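Local coordinates for putative cell adhesion protein (PDB 4H40) that is probably a fimbrillin-like pilus component with a presumed role in cell adhesion, at residues B[145-148]-B[149-152]; B[273-277]-B[278-282]. All blocks are in the same frame, centred on the assembly; numbering follows the deposited sequence.

Contact 1. Residues B[145-148]-B[149-152]; sequences DRYT and QTAM
Tyr147 and Thr148 each offer their carbonyl to the backbone N-H three residues on, where the chain doubles back in two overlapping beta turns, 147-150 with both central residues near helical angles and 148-151 of type I, between strands 141-142 and 153-157. Both closing bonds are weak: Thr150 N lies 3.5 Å from Tyr147 O, and Ala151 N 3.4 Å from Thr148 O. The folding back brings Asp145 beside Ala151, their CA atoms 4.2 Å apart. A water lies within hydrogen-bonding distance of both carbonyls at the ends of the second turn, Thr148 O and Ala151 O.

The firmer tie comes from a side chain. Asp145 OD1 takes the N-H of Met152 at 3.2 Å in an almost straight bond (176°), approached nearly in line with CG-OD1. Its other oxygen, OD2, forms a salt bridge with Arg118 of strand 113-121, so the carboxylate links the loop to that strand and is held at both oxygens. Thr150 and Tyr147 run alongside each other, and the Thr150 hydroxyl, hydrogen-bonded to Asp144 O, reaches the ring edge in plane, with OG1 3.7 Å from Tyr147 CD2. Gln149 bends at chi2 (87°), which turns its amide back toward Thr148; NE2 binds Gly40 O, while OE1 receives a weak hydrogen bond from Thr148 OG1 at 3.4 Å.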
loop_
_atom_site.group_PDB
_atom_site.type_symbol
_atom_site.label_atom_id
_atom_site.label_comp_id
_atom_site.label_asym_id
_atom_site.label_seq_id
_atom_site.Cartn_x
_atom_site.Cartn_y
_atom_site.Cartn_z
ATOM N N ASP B 145 -18.739 -11.861 22.544
ATOM C CA ASP B 145 -19.958 -12.566 22.168
ATOM C C ASP B 145 -20.057 -12.770 20.649
ATOM O O ASP B 145 -20.959 -13.474 20.184
ATOM C CB ASP B 145 -21.180 -11.826 22.713
ATOM C CG ASP B 145 -21.487 -12.071 24.190
ATOM O OD1 ASP B 145 -20.827 -12.945 24.806
ATOM O OD2 ASP B 145 -22.410 -11.397 24.726
ATOM N N ARG B 146 -19.099 -12.219 19.886
ATOM C CA ARG B 146 -19.080 -12.359 18.431
ATOM C C ARG B 146 -18.711 -13.784 18.020
ATOM O O ARG B 146 -19.104 -14.208 16.937
ATOM C CB ARG B 146 -18.122 -11.341 17.777
ATOM C CG ARG B 146 -18.689 -9.927 17.734
ATOM C CD ARG B 146 -17.657 -8.884 17.314
ATOM N NE ARG B 146 -16.713 -8.563 18.392
ATOM C CZ ARG B 146 -15.931 -7.487 18.430
ATOM N NH1 ARG B 146 -15.979 -6.586 17.456
ATOM N NH2 ARG B 146 -15.102 -7.301 19.445
ATOM N N TYR B 147 -17.971 -14.520 18.866
ATOM C CA TYR B 147 -17.543 -15.894 18.559
ATOM C C TYR B 147 -17.969 -16.820 19.658
ATOM O O TYR B 147 -17.985 -16.416 20.819
ATOM C CB TYR B 147 -16.023 -15.990 18.331
ATOM C CG TYR B 147 -15.458 -14.802 17.585
ATOM C CD1 TYR B 147 -15.624 -14.676 16.210
ATOM C CD2 TYR B 147 -14.838 -13.758 18.267
ATOM C CE1 TYR B 147 -15.164 -13.552 15.526
ATOM C CE2 TYR B 147 -14.380 -12.626 17.594
ATOM C CZ TYR B 147 -14.545 -12.528 16.222
ATOM O OH TYR B 147 -14.085 -11.418 15.551
ATOM N N THR B 148 -18.331 -18.056 19.305
ATOM C CA THR B 148 -18.842 -19.041 20.262
ATOM C C THR B 148 -17.776 -19.461 21.274
ATOM O O THR B 148 -18.083 -19.639 22.463
ATOM C CB THR B 148 -19.430 -20.267 19.534
ATOM O OG1 THR B 148 -18.417 -20.907 18.755
ATOM C CG2 THR B 148 -20.598 -19.909 18.634
ATOM N N GLN B 149 -16.525 -19.589 20.806
ATOM C CA GLN B 149 -15.383 -20.040 21.601
ATOM C C GLN B 149 -15.087 -19.107 22.796
ATOM O O GLN B 149 -14.703 -19.589 23.876
ATOM C CB GLN B 149 -14.139 -20.167 20.697
ATOM C CG GLN B 149 -14.200 -21.313 19.674
ATOM C CD GLN B 149 -14.862 -20.970 18.346
ATOM O OE1 GLN B 149 -15.247 -19.823 18.056
ATOM N NE2 GLN B 149 -14.967 -21.967 17.482
ATOM N N THR B 150 -15.299 -17.785 22.590
ATOM C CA THR B 150 -15.000 -16.687 23.509
ATOM C C THR B 150 -16.256 -16.070 24.162
ATOM O O THR B 150 -16.133 -15.216 25.052
ATOM C CB THR B 150 -14.201 -15.597 22.763
ATOM O OG1 THR B 150 -15.005 -15.025 21.727
ATOM C CG2 THR B 150 -12.924 -16.121 22.176
ATOM N N ALA B 151 -17.456 -16.516 23.745
ATOM C CA ALA B 151 -18.744 -16.040 24.267
ATOM C C ALA B 151 -18.873 -16.311 25.750
ATOM O O ALA B 151 -18.299 -17.286 26.262
ATOM C CB ALA B 151 -19.889 -16.697 23.518
HETATM N N MSE B 152 -19.625 -15.429 26.432
HETATM C CA MSE B 152 -19.913 -15.455 27.861
HETATM C C MSE B 152 -20.612 -16.752 28.252
HETATM O O MSE B 152 -21.495 -17.230 27.537
HETATM C CB MSE B 152 -20.775 -14.239 28.236
HETATM C CG MSE B 152 -21.259 -14.245 29.674
HETATM SE SE MSE B 152 -22.365 -12.720 30.124
HETATM C CE MSE B 152 -23.836 -13.026 28.898
HETATM O O HOH W 1 -17.562 -19.794 25.464
#

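Contact 2. Residues B[273-277]-B[278-282]; sequences LKVNG and NPTQY
Asn278 and Leu273 bury the most surface here, in a two-residue beta hairpin whose type I' turn runs from Val275 to Asn278: Asn278 as the last residue of the turn, and Leu273 two residues before its first, Val275. Asn276 and Gly277, both at positive phi, fill the corner in the Asn-Gly order well known from such turns. Asn278 is paired with Val275 by two backbone bonds: Asn278 N to Val275 O, 2.9 Å, and Val275 N to Asn278 O, 3.0 Å. With CG beside its own backbone N (chi1 -36°), the Asn278 carboxamide folds back along the turn, CG 3.8 Å from Gly277 C.

Leu273 pairs with Thr280 in the same way, and Leu273 O is gripped twice: by Thr280 N at 2.7 Å, and by Thr280 OG1 at 3.0 Å from above the carbonyl plane. The threonine hydroxyl reaches it from a position between its own backbone N and carbonyl carbon (chi1 68°). OG1 also touches Val275 CG2 at 3.5 Å. Leu273 CD1 meets Tyr282 CE2 at 4.2 Å, the two side chains crossing at roughly a right angle.

Leu273, Val275 and Tyr282 pack on Val303 of strand 296-305, and Tyr282 OH bonds Thr310. On the other face, Lys274 and Pro279 lie on Leu200 of strand 197-207. Strand 278-287 is outermost within this chain, and Gln281 N binds Asn322 of the second subunit there.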
loop_
_atom_site.group_PDB
_atom_site.type_symbol
_atom_site.label_atom_id
_atom_site.label_comp_id
_atom_site.label_asym_id
_atom_site.label_seq_id
_atom_site.Cartn_x
_atom_site.Cartn_y
_atom_site.Cartn_z
ATOM N N LEU B 273 13.397 8.926 14.041
ATOM C CA LEU B 273 14.504 8.001 14.258
ATOM C C LEU B 273 15.838 8.706 14.222
ATOM O O LEU B 273 15.986 9.755 13.583
ATOM C CB LEU B 273 14.490 6.886 13.177
ATOM C CG LEU B 273 13.163 6.153 12.907
ATOM C CD1 LEU B 273 13.218 5.347 11.624
ATOM C CD2 LEU B 273 12.763 5.266 14.070
ATOM N N LYS B 274 16.822 8.111 14.899
ATOM C CA LYS B 274 18.196 8.582 14.926
ATOM C C LYS B 274 18.990 7.660 14.023
ATOM O O LYS B 274 19.346 6.563 14.432
ATOM C CB LYS B 274 18.735 8.612 16.366
ATOM C CG LYS B 274 19.967 9.471 16.555
ATOM C CD LYS B 274 20.346 9.471 18.015
ATOM C CE LYS B 274 21.309 10.580 18.345
ATOM N NZ LYS B 274 21.797 10.457 19.743
ATOM N N VAL B 275 19.198 8.068 12.780
ATOM C CA VAL B 275 19.932 7.300 11.769
ATOM C C VAL B 275 21.380 7.797 11.735
ATOM O O VAL B 275 21.619 8.981 11.539
ATOM C CB VAL B 275 19.257 7.371 10.370
ATOM C CG1 VAL B 275 19.967 6.470 9.373
ATOM C CG2 VAL B 275 17.780 7.001 10.463
ATOM N N ASN B 276 22.334 6.887 11.971
ATOM C CA ASN B 276 23.769 7.161 12.011
ATOM C C ASN B 276 24.101 8.413 12.847
ATOM O O ASN B 276 24.956 9.214 12.459
ATOM C CB ASN B 276 24.339 7.272 10.597
ATOM C CG ASN B 276 24.281 5.992 9.809
ATOM O OD1 ASN B 276 24.209 4.889 10.360
ATOM N ND2 ASN B 276 24.341 6.115 8.493
ATOM N N GLY B 277 23.428 8.549 13.990
ATOM C CA GLY B 277 23.613 9.645 14.938
ATOM C C GLY B 277 22.869 10.933 14.646
ATOM O O GLY B 277 22.884 11.838 15.479
ATOM N N ASN B 278 22.230 11.050 13.472
ATOM C CA ASN B 278 21.499 12.268 13.117
ATOM C C ASN B 278 19.982 12.060 13.237
ATOM O O ASN B 278 19.469 11.034 12.771
ATOM C CB ASN B 278 21.844 12.744 11.701
ATOM C CG ASN B 278 23.281 12.544 11.271
ATOM O OD1 ASN B 278 23.565 11.746 10.358
ATOM N ND2 ASN B 278 24.217 13.267 11.897
ATOM N N PRO B 279 19.241 13.035 13.822
ATOM C CA PRO B 279 17.777 12.894 13.915
ATOM C C PRO B 279 17.104 13.041 12.556
ATOM O O PRO B 279 17.472 13.925 11.770
ATOM C CB PRO B 279 17.367 14.040 14.851
ATOM C CG PRO B 279 18.636 14.532 15.470
ATOM C CD PRO B 279 19.676 14.308 14.418
ATOM N N THR B 280 16.160 12.131 12.257
ATOM C CA THR B 280 15.396 12.107 11.004
ATOM C C THR B 280 13.903 11.951 11.314
ATOM O O THR B 280 13.550 11.522 12.406
ATOM C CB THR B 280 15.865 10.964 10.077
ATOM O OG1 THR B 280 15.523 9.711 10.659
ATOM C CG2 THR B 280 17.348 11.002 9.758
ATOM N N GLN B 281 13.036 12.274 10.355
ATOM C CA GLN B 281 11.596 12.114 10.465
ATOM C C GLN B 281 11.050 11.685 9.083
ATOM O O GLN B 281 11.438 12.232 8.059
ATOM C CB GLN B 281 10.926 13.393 10.996
ATOM C CG GLN B 281 9.411 13.274 11.264
ATOM C CD GLN B 281 8.790 14.551 11.782
ATOM O OE1 GLN B 281 8.835 15.612 11.151
ATOM N NE2 GLN B 281 8.153 14.466 12.935
ATOM N N TYR B 282 10.189 10.678 9.074
ATOM C CA TYR B 282 9.571 10.122 7.882
ATOM C C TYR B 282 8.100 10.019 8.087
ATOM O O TYR B 282 7.657 9.594 9.149
ATOM C CB TYR B 282 10.124 8.715 7.559
ATOM C CG TYR B 282 11.624 8.659 7.515
ATOM C CD1 TYR B 282 12.320 9.098 6.398
ATOM C CD2 TYR B 282 12.357 8.187 8.600
ATOM C CE1 TYR B 282 13.708 9.058 6.351
ATOM C CE2 TYR B 282 13.750 8.153 8.570
ATOM C CZ TYR B 282 14.421 8.605 7.447
ATOM O OH TYR B 282 15.793 8.574 7.396
#

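In the fold
Contacts 1 and 2 are both local turns, in series along the chain and on opposite sides of its centre, with their centres about 45 Å apart and their nearest atoms about 30 Å apart. The centre of contact 1 is about 16 Å from the centre of the chain, that of contact 2 about 30 Å. Strands join them indirectly: Tyr147 and Thr150 rest on Ile178 of strand 177-190, which pairs in parallel with strand 296-305, the one that carries Val303 under the hairpin of contact 2. They differ in the assembly too, since the second subunit touches 278-282 but neither segment of contact 1.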